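Local coordinates for uncharacterized protein (Actinomyces odontolyticus, PDB 4MJG), which is of unknown function, an uncharacterised member of the DUF4853 family and possibly a lipoprotein in its natural form, at residues Q53-R64 with A135-P146. Sequence-based numbering, arbitrary orientation.
Sequences QVCGTGDTQGYR and ACLPTNKPLDDP. With SO4 (sulfate ion), chain C.
Tyr63 reaches loop 135-146 with its ring and hydroxyl. Its CB leaves the strand pointing away from the loop, but chi1 of -73° sets CG anti to the carbonyl carbon, and the ring points into the bend formed by residues 139 to 146. At the ring edge CD2 meets Thr139 CG2 at 3.7 Å. CE1 lies 3.5 Å from Pro146 CA. CE2 passes Pro142 O. At the tip, OH donates to Pro142 O (2.6 Å) and accepts from Asp145 N (2.8 Å), both bonds lying near the ring plane. Phe149 packs edge-to-face with the ring. A phenylalanine here would probably cost Asp145 N its hydroxyl acceptor, leave Pro142 O with Gln148, and hold the 142-145 turn less firmly to the strand. The Tyr63 backbone pairs with Leu137: Tyr63 N gives a straight bond to Leu137 O (166°), and Leu137 N returns one to Tyr63 O. Beside this bridge, Cys55 SG and Cys136 SG form a disulfide with chi3 of 94°. Arg64 NH1 and NH2 and Cys136 N hold a sulfate, probably from the crystallisation liquor. The arrangement is an antiparallel beta-hairpin, strands 44-55 and 62-73, to which the loop after strand 127-133 is tied by the Cys55-Cys136 disulfide and a single antiparallel bridge.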
loop_
_atom_site.group_PDB
_atom_site.type_symbol
_atom_site.label_atom_id
_atom_site.label_comp_id
_atom_site.label_asym_id
_atom_site.label_seq_id
_atom_site.Cartn_x
_atom_site.Cartn_y
_atom_site.Cartn_z
ATOM N N GLN A 53 -9.080 3.561 -9.775
ATOM C CA GLN A 53 -10.308 4.352 -9.787
ATOM C C GLN A 53 -10.069 5.737 -10.368
ATOM O O GLN A 53 -8.947 6.236 -10.370
ATOM C CB GLN A 53 -10.925 4.439 -8.388
ATOM C CG GLN A 53 -10.064 5.124 -7.349
ATOM C CD GLN A 53 -10.763 5.244 -6.004
ATOM O OE1 GLN A 53 -11.372 4.290 -5.520
ATOM N NE2 GLN A 53 -10.661 6.415 -5.384
ATOM N N VAL A 54 -11.144 6.344 -10.858
ATOM C CA VAL A 54 -11.094 7.666 -11.475
ATOM C C VAL A 54 -10.746 8.698 -10.409
ATOM O O VAL A 54 -11.018 8.493 -9.228
ATOM C CB VAL A 54 -12.451 8.023 -12.126
ATOM C CG1 VAL A 54 -12.401 9.394 -12.791
ATOM C CG2 VAL A 54 -12.847 6.957 -13.139
ATOM N N CYS A 55 -10.119 9.792 -10.828
ATOM C CA CYS A 55 -9.831 10.915 -9.935
ATOM C C CYS A 55 -9.669 12.204 -10.726
ATOM O O CYS A 55 -9.689 12.199 -11.960
ATOM C CB CYS A 55 -8.561 10.663 -9.108
ATOM S SG CYS A 55 -7.108 10.245 -10.091
ATOM N N GLY A 56 -9.516 13.304 -9.998
ATOM C CA GLY A 56 -9.294 14.602 -10.603
ATOM C C GLY A 56 -10.561 15.170 -11.198
ATOM O O GLY A 56 -11.595 14.499 -11.271
ATOM N N THR A 57 -10.466 16.420 -11.633
ATOM C CA THR A 57 -11.600 17.132 -12.201
ATOM C C THR A 57 -11.113 18.027 -13.339
ATOM O O THR A 57 -10.005 18.558 -13.280
ATOM C CB THR A 57 -12.339 17.949 -11.112
ATOM O OG1 THR A 57 -13.361 18.754 -11.709
ATOM C CG2 THR A 57 -11.371 18.844 -10.331
ATOM N N GLY A 58 -11.934 18.176 -14.375
ATOM C CA GLY A 58 -11.590 19.023 -15.516
ATOM C C GLY A 58 -10.441 18.451 -16.326
ATOM O O GLY A 58 -10.439 17.264 -16.663
ATOM N N ASP A 59 -9.458 19.294 -16.636
ATOM C CA ASP A 59 -8.288 18.866 -17.408
ATOM C C ASP A 59 -7.217 18.180 -16.546
ATOM O O ASP A 59 -6.188 17.753 -17.069
ATOM C CB ASP A 59 -7.686 20.039 -18.204
ATOM C CG ASP A 59 -7.251 21.202 -17.320
ATOM O OD1 ASP A 59 -6.696 20.966 -16.222
ATOM O OD2 ASP A 59 -7.460 22.363 -17.733
ATOM N N THR A 60 -7.450 18.085 -15.238
ATOM C CA THR A 60 -6.585 17.304 -14.350
ATOM C C THR A 60 -7.215 15.947 -14.002
ATOM O O THR A 60 -6.841 15.325 -13.004
ATOM C CB THR A 60 -6.263 18.063 -13.041
ATOM O OG1 THR A 60 -7.475 18.318 -12.315
ATOM C CG2 THR A 60 -5.563 19.376 -13.334
ATOM N N GLN A 61 -8.167 15.495 -14.821
ATOM C CA GLN A 61 -8.766 14.171 -14.652
ATOM C C GLN A 61 -7.751 13.095 -14.977
ATOM O O GLN A 61 -6.932 13.258 -15.886
ATOM C CB GLN A 61 -9.980 13.980 -15.563
ATOM C CG GLN A 61 -11.287 14.492 -14.996
ATOM C CD GLN A 61 -12.403 14.459 -16.026
ATOM O OE1 GLN A 61 -13.314 13.635 -15.943
ATOM N NE2 GLN A 61 -12.327 15.351 -17.010
ATOM N N GLY A 62 -7.821 11.985 -14.251
ATOM C CA GLY A 62 -6.916 10.876 -14.482
ATOM C C GLY A 62 -7.307 9.631 -13.717
ATOM O O GLY A 62 -8.492 9.326 -13.568
ATOM N N TYR A 63 -6.300 8.903 -13.250
ATOM C CA TYR A 63 -6.509 7.640 -12.572
ATOM C C TYR A 63 -5.611 7.515 -11.350
ATOM O O TYR A 63 -4.486 8.024 -11.326
ATOM C CB TYR A 63 -6.237 6.477 -13.517
ATOM C CG TYR A 63 -7.295 6.274 -14.569
ATOM C CD1 TYR A 63 -8.551 5.786 -14.231
ATOM C CD2 TYR A 63 -7.036 6.546 -15.904
ATOM C CE1 TYR A 63 -9.525 5.583 -15.196
ATOM C CE2 TYR A 63 -8.001 6.345 -16.876
ATOM C CZ TYR A 63 -9.245 5.862 -16.514
ATOM O OH TYR A 63 -10.211 5.652 -17.469
ATOM N N ARG A 64 -6.129 6.810 -10.353
ATOM C CA ARG A 64 -5.464 6.599 -9.086
ATOM C C ARG A 64 -5.339 5.098 -8.884
ATOM O O ARG A 64 -6.215 4.348 -9.301
ATOM C CB ARG A 64 -6.336 7.186 -7.981
ATOM C CG ARG A 64 -5.698 7.205 -6.613
ATOM C CD ARG A 64 -6.711 7.586 -5.544
ATOM N NE ARG A 64 -7.414 8.833 -5.843
ATOM C CZ ARG A 64 -6.883 10.052 -5.756
ATOM N NH1 ARG A 64 -5.612 10.229 -5.395
ATOM N NH2 ARG A 64 -7.627 11.110 -6.052
ATOM N N ALA A 135 -1.184 9.131 -5.732
ATOM C CA ALA A 135 -1.741 10.414 -6.134
ATOM C C ALA A 135 -2.473 10.212 -7.445
ATOM O O ALA A 135 -2.347 9.155 -8.069
ATOM C CB ALA A 135 -0.631 11.436 -6.306
ATOM N N CYS A 136 -3.238 11.213 -7.863
ATOM C CA CYS A 136 -3.938 11.153 -9.146
ATOM C C CYS A 136 -2.913 11.258 -10.274
ATOM O O CYS A 136 -2.043 12.123 -10.241
ATOM C CB CYS A 136 -4.971 12.273 -9.256
ATOM S SG CYS A 136 -6.212 12.025 -10.551
ATOM N N LEU A 137 -3.013 10.370 -11.260
ATOM C CA LEU A 137 -2.019 10.285 -12.327
ATOM C C LEU A 137 -2.638 10.529 -13.701
ATOM O O LEU A 137 -3.755 10.092 -13.964
ATOM C CB LEU A 137 -1.345 8.912 -12.301
ATOM C CG LEU A 137 -0.652 8.574 -10.980
ATOM C CD1 LEU A 137 -0.297 7.097 -10.906
ATOM C CD2 LEU A 137 0.586 9.435 -10.788
ATOM N N PRO A 138 -1.905 11.220 -14.591
ATOM C CA PRO A 138 -2.408 11.466 -15.936
ATOM C C PRO A 138 -2.289 10.239 -16.829
ATOM O O PRO A 138 -1.635 9.266 -16.457
ATOM C CB PRO A 138 -1.494 12.577 -16.442
ATOM C CG PRO A 138 -0.195 12.306 -15.766
ATOM C CD PRO A 138 -0.548 11.767 -14.409
ATOM N N THR A 139 -2.930 10.292 -17.992
ATOM C CA THR A 139 -2.813 9.240 -18.997
ATOM C C THR A 139 -3.316 9.720 -20.355
ATOM O O THR A 139 -4.161 10.610 -20.436
ATOM C CB THR A 139 -3.602 7.975 -18.601
ATOM O OG1 THR A 139 -3.338 6.931 -19.549
ATOM C CG2 THR A 139 -5.106 8.255 -18.539
ATOM N N ASN A 140 -2.798 9.110 -21.414
ATOM C CA ASN A 140 -3.297 9.346 -22.767
ATOM C C ASN A 140 -4.453 8.404 -23.129
ATOM O O ASN A 140 -4.973 8.454 -24.244
ATOM C CB ASN A 140 -2.160 9.212 -23.789
ATOM C CG ASN A 140 -1.570 7.809 -23.841
ATOM O OD1 ASN A 140 -1.916 6.933 -23.042
ATOM N ND2 ASN A 140 -0.661 7.594 -24.784
ATOM N N LYS A 141 -4.842 7.547 -22.188
ATOM C CA LYS A 141 -5.897 6.560 -22.411
ATOM C C LYS A 141 -7.253 7.134 -22.020
ATOM O O LYS A 141 -7.315 8.161 -21.346
ATOM C CB LYS A 141 -5.618 5.292 -21.595
ATOM C CG LYS A 141 -4.253 4.661 -21.835
ATOM C CD LYS A 141 -4.070 4.206 -23.273
ATOM C CE LYS A 141 -2.747 3.483 -23.455
ATOM N NZ LYS A 141 -2.401 3.288 -24.888
ATOM N N PRO A 142 -8.351 6.478 -22.450
ATOM C CA PRO A 142 -9.689 6.961 -22.110
ATOM C C PRO A 142 -9.927 7.081 -20.612
ATOM O O PRO A 142 -9.464 6.241 -19.846
ATOM C CB PRO A 142 -10.608 5.888 -22.699
ATOM C CG PRO A 142 -9.843 5.339 -23.844
ATOM C CD PRO A 142 -8.408 5.353 -23.402
ATOM N N LEU A 143 -10.645 8.128 -20.217
ATOM C CA LEU A 143 -11.023 8.339 -18.822
ATOM C C LEU A 143 -12.309 7.566 -18.546
ATOM O O LEU A 143 -12.903 6.995 -19.463
ATOM C CB LEU A 143 -11.212 9.834 -18.538
ATOM C CG LEU A 143 -9.950 10.704 -18.412
ATOM C CD1 LEU A 143 -8.876 10.376 -19.441
ATOM C CD2 LEU A 143 -10.328 12.174 -18.503
ATOM N N ASP A 144 -12.726 7.534 -17.286
ATOM C CA ASP A 144 -13.958 6.837 -16.876
ATOM C C ASP A 144 -14.006 5.355 -17.301
ATOM O O ASP A 144 -15.053 4.847 -17.704
ATOM C CB ASP A 144 -15.203 7.587 -17.384
ATOM C CG ASP A 144 -15.333 8.984 -16.788
ATOM O OD1 ASP A 144 -15.037 9.163 -15.583
ATOM O OD2 ASP A 144 -15.739 9.906 -17.528
ATOM N N ASP A 145 -12.865 4.678 -17.197
ATOM C CA ASP A 145 -12.763 3.250 -17.491
ATOM C C ASP A 145 -11.563 2.682 -16.729
ATOM O O ASP A 145 -10.575 2.263 -17.326
ATOM C CB ASP A 145 -12.624 3.013 -19.002
ATOM C CG ASP A 145 -12.671 1.534 -19.381
ATOM O OD1 ASP A 145 -12.929 0.683 -18.507
ATOM O OD2 ASP A 145 -12.445 1.209 -20.567
ATOM N N PRO A 146 -11.648 2.670 -15.394
ATOM C CA PRO A 146 -10.517 2.247 -14.569
ATOM C C PRO A 146 -10.120 0.771 -14.727
ATOM O O PRO A 146 -8.980 0.401 -14.429
ATOM C CB PRO A 146 -11.002 2.525 -13.140
ATOM C CG PRO A 146 -12.490 2.521 -13.219
ATOM C CD PRO A 146 -12.828 3.031 -14.584
HETATM S S SO4 C . -4.414 13.745 -5.443
HETATM O O1 SO4 C . -3.304 13.536 -6.403
HETATM O O2 SO4 C . -4.275 12.848 -4.272
HETATM O O3 SO4 C . -4.376 15.146 -4.967
HETATM O O4 SO4 C . -5.699 13.490 -6.130
#